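Local coordinates for protein alpha-tubulin N-acetyltransferase (Danio rerio, PDB 4H6U) that transfers an acetyl group from acetyl coenzyme A to a lysine of alpha-tubulin, as a GNAT-type acetyltransferase, at residues A[145-149]-A[150-154]; A[155-159]-A[160-164]. The protein carries 1 engineered substitution. All coordinates share one frame; numbering follows the deposited sequence.

Contact 1 (A[145-149]-A[150-154])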
# COMPACT_ATOMS: atom_id res chain seq x y z
N LYS A 145 6.73 12.95 -9.65
CA LYS A 145 6.49 11.92 -10.65
C LYS A 145 6.63 12.45 -12.07
O LYS A 145 6.57 11.67 -13.04
CB LYS A 145 5.08 11.32 -10.50
CG LYS A 145 4.92 10.57 -9.21
CD LYS A 145 6.04 9.54 -9.13
CE LYS A 145 5.56 8.13 -9.03
NZ LYS A 145 6.71 7.25 -9.46
N GLN A 146 6.78 13.78 -12.18
CA GLN A 146 6.89 14.49 -13.47
C GLN A 146 5.86 14.16 -14.54
O GLN A 146 6.20 13.82 -15.67
CB GLN A 146 8.28 14.28 -14.04
CG GLN A 146 9.33 15.02 -13.28
CD GLN A 146 10.68 14.40 -13.45
OE1 GLN A 146 10.84 13.19 -13.25
NE2 GLN A 146 11.65 15.20 -13.84
N VAL A 147 4.59 14.24 -14.15
CA VAL A 147 3.45 14.03 -15.04
C VAL A 147 2.50 15.20 -14.93
O VAL A 147 2.47 15.91 -13.91
CB VAL A 147 2.66 12.76 -14.68
CG1 VAL A 147 3.59 11.56 -14.73
CG2 VAL A 147 2.01 12.90 -13.31
N GLU A 148 1.70 15.38 -15.96
CA GLU A 148 0.63 16.36 -15.90
C GLU A 148 -0.65 15.61 -15.60
O GLU A 148 -0.79 14.41 -15.85
CB GLU A 148 0.52 17.17 -17.21
CG GLU A 148 1.74 17.95 -17.68
CD GLU A 148 1.96 19.29 -16.94
OE1 GLU A 148 1.13 19.65 -16.07
OE2 GLU A 148 2.94 20.01 -17.25
N PRO A 149 -1.60 16.33 -15.04
CA PRO A 149 -2.85 15.70 -14.61
C PRO A 149 -3.58 14.99 -15.76
O PRO A 149 -4.20 13.94 -15.54
CB PRO A 149 -3.66 16.89 -14.07
CG PRO A 149 -2.61 17.96 -13.71
CD PRO A 149 -1.49 17.75 -14.66
N ALA A 150 -3.49 15.54 -16.97
CA ALA A 150 -4.17 14.93 -18.12
C ALA A 150 -3.51 13.64 -18.61
O ALA A 150 -4.16 12.85 -19.29
CB ALA A 150 -4.28 15.91 -19.24
N GLN A 151 -2.27 13.36 -18.19
CA GLN A 151 -1.59 12.13 -18.65
C GLN A 151 -1.78 10.97 -17.73
O GLN A 151 -1.27 9.88 -18.00
CB GLN A 151 -0.07 12.36 -18.76
CG GLN A 151 0.37 13.45 -19.72
CD GLN A 151 1.86 13.77 -19.60
OE1 GLN A 151 2.40 13.89 -18.49
NE2 GLN A 151 2.55 13.83 -20.73
N MET A 152 -2.56 11.15 -16.67
CA MET A 152 -2.84 10.05 -15.77
C MET A 152 -4.29 9.60 -15.86
O MET A 152 -5.12 10.28 -16.44
CB MET A 152 -2.49 10.42 -14.35
CG MET A 152 -3.36 11.44 -13.76
SD MET A 152 -2.95 11.61 -12.01
CE MET A 152 -1.21 11.74 -12.10
N ALA A 153 -4.55 8.43 -15.31
CA ALA A 153 -5.90 7.89 -15.18
C ALA A 153 -6.38 7.93 -13.72
O ALA A 153 -5.58 7.93 -12.78
CB ALA A 153 -5.93 6.46 -15.69
N TYR A 154 -7.69 8.01 -13.53
CA TYR A 154 -8.24 8.15 -12.20
C TYR A 154 -9.20 7.00 -11.91
O TYR A 154 -10.20 6.80 -12.61
CB TYR A 154 -8.92 9.51 -12.06
CG TYR A 154 -7.95 10.64 -12.28
CD1 TYR A 154 -7.24 11.21 -11.22
CD2 TYR A 154 -7.68 11.12 -13.57
CE1 TYR A 154 -6.33 12.25 -11.43
CE2 TYR A 154 -6.78 12.15 -13.79
CZ TYR A 154 -6.09 12.70 -12.72
OH TYR A 154 -5.20 13.73 -12.96
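A single 3-10 turn, in which P149 and E148 bind back to Q151, M152 and Y154, joins helix 133-145 to strand 153-155 in this GNAT fold. The helix has just ended in a Schellman motif with Q146, at positive phi, as its C-prime residue. P149 suits the start of the turn because its ring fixes phi near -58° and it needs no N-H partner there. E148 O accepts from Q151 N at 3.0 Å, the donor standing above the carbonyl plane. The Q151 side chain returns the grip: extended beyond CG, it brings OE1 to 3.0 Å from E148 N in a nearly straight bond (169°), with the N-H tilted from the amide plane. Apolar packing adds to this: V147 CG2 meets M152 CE at 3.6 Å, the two side chains crossing at about a right angle. A bend at the last torsion of M152 (chi3 49°) sets the CE methyl against V147, and the side chain also rests on M141 and V119. P149 O has two donors, a weak bond from M152 N and a shorter one from the buried phenol of Y154, whose OH donates to P149 O at 2.8 Å, this oxygen sitting at the edge of the tyrosine ring and near its plane.

Contact 2 (A[155-159]-A[160-164]). With ACO (acetyl coenzyme *a), chain C.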
# COMPACT_ATOMS: atom_id res chain seq x y z
N ASP A 155 -8.88 6.22 -10.89
CA ASP A 155 -9.65 5.03 -10.58
C ASP A 155 -10.89 5.37 -9.71
O ASP A 155 -10.76 5.71 -8.54
CB ASP A 155 -8.75 4.08 -9.84
CG ASP A 155 -9.36 2.74 -9.61
OD1 ASP A 155 -10.56 2.53 -9.81
OD2 ASP A 155 -8.57 1.87 -9.23
N ARG A 156 -12.09 5.25 -10.29
CA ARG A 156 -13.31 5.45 -9.52
C ARG A 156 -13.29 6.69 -8.61
O ARG A 156 -13.54 6.62 -7.41
CB ARG A 156 -13.66 4.20 -8.69
CG ARG A 156 -13.84 2.93 -9.54
CD ARG A 156 -14.20 1.72 -8.69
NE ARG A 156 -13.11 1.30 -7.82
CZ ARG A 156 -12.32 0.25 -8.03
NH1 ARG A 156 -12.46 -0.50 -9.13
NH2 ARG A 156 -11.36 -0.04 -7.15
N PRO A 157 -13.05 7.87 -9.19
CA PRO A 157 -12.88 9.07 -8.36
C PRO A 157 -14.20 9.51 -7.75
O PRO A 157 -15.24 9.48 -8.43
CB PRO A 157 -12.36 10.11 -9.35
CG PRO A 157 -12.84 9.64 -10.71
CD PRO A 157 -12.77 8.12 -10.61
N SER A 158 -14.17 9.93 -6.49
CA SER A 158 -15.36 10.41 -5.81
C SER A 158 -15.81 11.76 -6.40
O SER A 158 -15.06 12.44 -7.12
CB SER A 158 -15.07 10.55 -4.31
OG SER A 158 -14.14 11.60 -4.07
N PRO A 159 -17.06 12.14 -6.14
CA PRO A 159 -17.56 13.44 -6.64
C PRO A 159 -16.68 14.61 -6.23
O PRO A 159 -16.37 15.42 -7.09
CB PRO A 159 -18.95 13.54 -6.03
CG PRO A 159 -19.39 12.04 -5.86
CD PRO A 159 -18.10 11.32 -5.49
N LYS A 160 -16.26 14.68 -4.98
CA LYS A 160 -15.41 15.77 -4.52
C LYS A 160 -14.06 15.77 -5.27
O LYS A 160 -13.47 16.82 -5.46
CB LYS A 160 -15.17 15.70 -3.00
CG LYS A 160 -16.41 16.00 -2.19
CD LYS A 160 -16.09 16.04 -0.71
CE LYS A 160 -17.35 16.17 0.13
NZ LYS A 160 -17.85 14.80 0.54
N PHE A 161 -13.55 14.60 -5.63
CA PHE A 161 -12.28 14.56 -6.34
C PHE A 161 -12.47 15.04 -7.80
O PHE A 161 -11.61 15.75 -8.35
CB PHE A 161 -11.70 13.15 -6.28
CG PHE A 161 -10.29 13.02 -6.84
CD1 PHE A 161 -9.49 14.13 -7.02
CD2 PHE A 161 -9.78 11.78 -7.19
CE1 PHE A 161 -8.22 14.02 -7.53
CE2 PHE A 161 -8.51 11.64 -7.71
CZ PHE A 161 -7.72 12.78 -7.88
N LEU A 162 -13.61 14.71 -8.39
CA LEU A 162 -13.90 15.14 -9.74
C LEU A 162 -13.98 16.66 -9.77
O LEU A 162 -13.38 17.30 -10.63
CB LEU A 162 -15.21 14.50 -10.27
CG LEU A 162 -15.08 13.04 -10.68
CD1 LEU A 162 -16.43 12.43 -11.01
CD2 LEU A 162 -14.18 12.93 -11.88
N SER A 163 -14.75 17.20 -8.83
CA SER A 163 -14.88 18.64 -8.62
C SER A 163 -13.50 19.29 -8.52
O SER A 163 -13.24 20.34 -9.15
CB SER A 163 -15.68 18.89 -7.33
OG SER A 163 -15.81 20.27 -7.07
N PHE A 164 -12.64 18.66 -7.71
CA PHE A 164 -11.28 19.12 -7.47
C PHE A 164 -10.52 19.22 -8.80
O PHE A 164 -10.01 20.30 -9.15
CB PHE A 164 -10.62 18.12 -6.48
CG PHE A 164 -9.12 18.28 -6.31
CD1 PHE A 164 -8.25 17.52 -7.05
CD2 PHE A 164 -8.61 19.13 -5.33
CE1 PHE A 164 -6.87 17.62 -6.90
CE2 PHE A 164 -7.23 19.27 -5.14
CZ PHE A 164 -6.34 18.51 -5.93
N1A ACO C . -17.70 19.60 -2.31
C2A ACO C . -17.23 19.87 -3.58
N3A ACO C . -15.98 20.03 -3.95
C4A ACO C . -15.04 19.95 -2.92
C5A ACO C . -15.37 19.71 -1.57
C6A ACO C . -16.77 19.53 -1.30
N6A ACO C . -17.29 19.28 -0.07
N7A ACO C . -14.17 19.69 -0.81
C8A ACO C . -13.14 19.95 -1.70
N9A ACO C . -13.68 20.12 -2.99
C1B ACO C . -13.06 20.41 -4.27
C2B ACO C . -13.61 21.65 -4.93
O2B ACO C . -13.31 21.70 -6.30
C3B ACO C . -12.69 22.71 -4.18
O3B ACO C . -12.60 23.86 -4.81
P3B ACO C . -13.78 25.13 -4.20
O7A ACO C . -13.29 26.21 -5.11
O8A ACO C . -15.07 24.44 -4.59
O9A ACO C . -13.48 25.21 -2.74
C4B ACO C . -11.37 22.00 -4.16
O4B ACO C . -11.67 20.58 -4.08
C5B ACO C . -10.56 22.51 -2.97
O5B ACO C . -9.19 22.42 -3.15
P1A ACO C . -8.30 21.78 -1.89
O1A ACO C . -6.90 21.84 -2.39
O2A ACO C . -8.74 22.39 -0.57
O3A ACO C . -8.74 20.18 -1.88
P2A ACO C . -8.96 19.37 -0.56
O4A ACO C . -7.78 19.35 0.36
O5A ACO C . -10.34 19.43 0.01
O6A ACO C . -8.80 17.66 -1.18
CBP ACO C . -10.13 15.84 -1.88
CCP ACO C . -9.59 17.22 -2.22
CDP ACO C . -11.06 15.29 -2.98
CEP ACO C . -8.96 14.85 -1.61
CAP ACO C . -10.92 16.02 -0.54
OAP ACO C . -12.02 16.90 -0.62
C9P ACO C . -11.24 14.67 0.16
O9P ACO C . -10.34 14.10 0.74
N8P ACO C . -12.37 13.92 0.23
C7P ACO C . -13.64 14.12 -0.28
C6P ACO C . -14.46 12.74 -0.33
C5P ACO C . -13.69 11.43 -0.76
O5P ACO C . -14.00 10.31 -0.31
N4P ACO C . -12.61 11.53 -1.70
C3P ACO C . -11.78 10.38 -2.25
C2P ACO C . -11.21 10.47 -3.73
S1P ACO C . -11.61 9.09 -5.06
C ACO C . -10.08 8.17 -5.28
O ACO C . -9.30 8.22 -4.40
CH3 ACO C . -9.53 8.07 -6.68
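Backbone and capping bonds between S158-P159 and F161-S163 start helix 159-168. S158 is the N-cap: its O accepts L162 N at 3.0 Å, nearly along the C=O axis, while its OG takes a weak capping bond from F161 N. Serine suits the place because its short side chain carries an acceptor close to the backbone; chi1 of 68° sets OG between the backbone N and the carbonyl carbon, within reach of the F161 amide. P159 fits the first turn, where its nitrogen owes no hydrogen bond, and P159 O accepts S163 N in an almost straight bond (177°).

Apolar contacts pin P157 against the helix. Its CB lies 3.8 Å from F161 CD2, and its CG touches L162 CD2 as the two side chains cross.

The remaining contacts hold acetyl coenzyme A. S163 OG is hydrogen-bonded to ribose O2B at 3.0 Å, with adenine N3A also within hydrogen-bonding distance. F161 turns its ring edge to the acetyl CH3, CD2 being 3.8 Å away, while P157 CA approaches the thioester sulfur S1P. The aliphatic chain of K160 runs beside both the pantetheine arm and the adenine, whereas F164 presents its ring edge to ribose oxygen O4B and meets F122, F138 and Y169 with its ring. A capped helix following a sheet strand, with cofactor packed along its first turns, belongs to the acetyl coenzyme A site of this GNAT fold.

In the fold
From the N-terminal side, the chain leaves helix 133-145 and contact 1 closes the short turn that delivers it to strand 153-155, which lies in the mixed sheet between strands 117-124 and 181-182. Contact 2 opens directly afterwards, where the strand gives way to the loop leading into helix 159-168. The two are in series, neither nested nor crossed, with centres about 15 Å apart. They nevertheless touch: Y154 CD1 packs 3.7 Å from F161 CZ, joining the strand to the following helix. Together they tie helix, strand and helix in succession, contact 2 supplying eight of the 22 residues of the cofactor pocket.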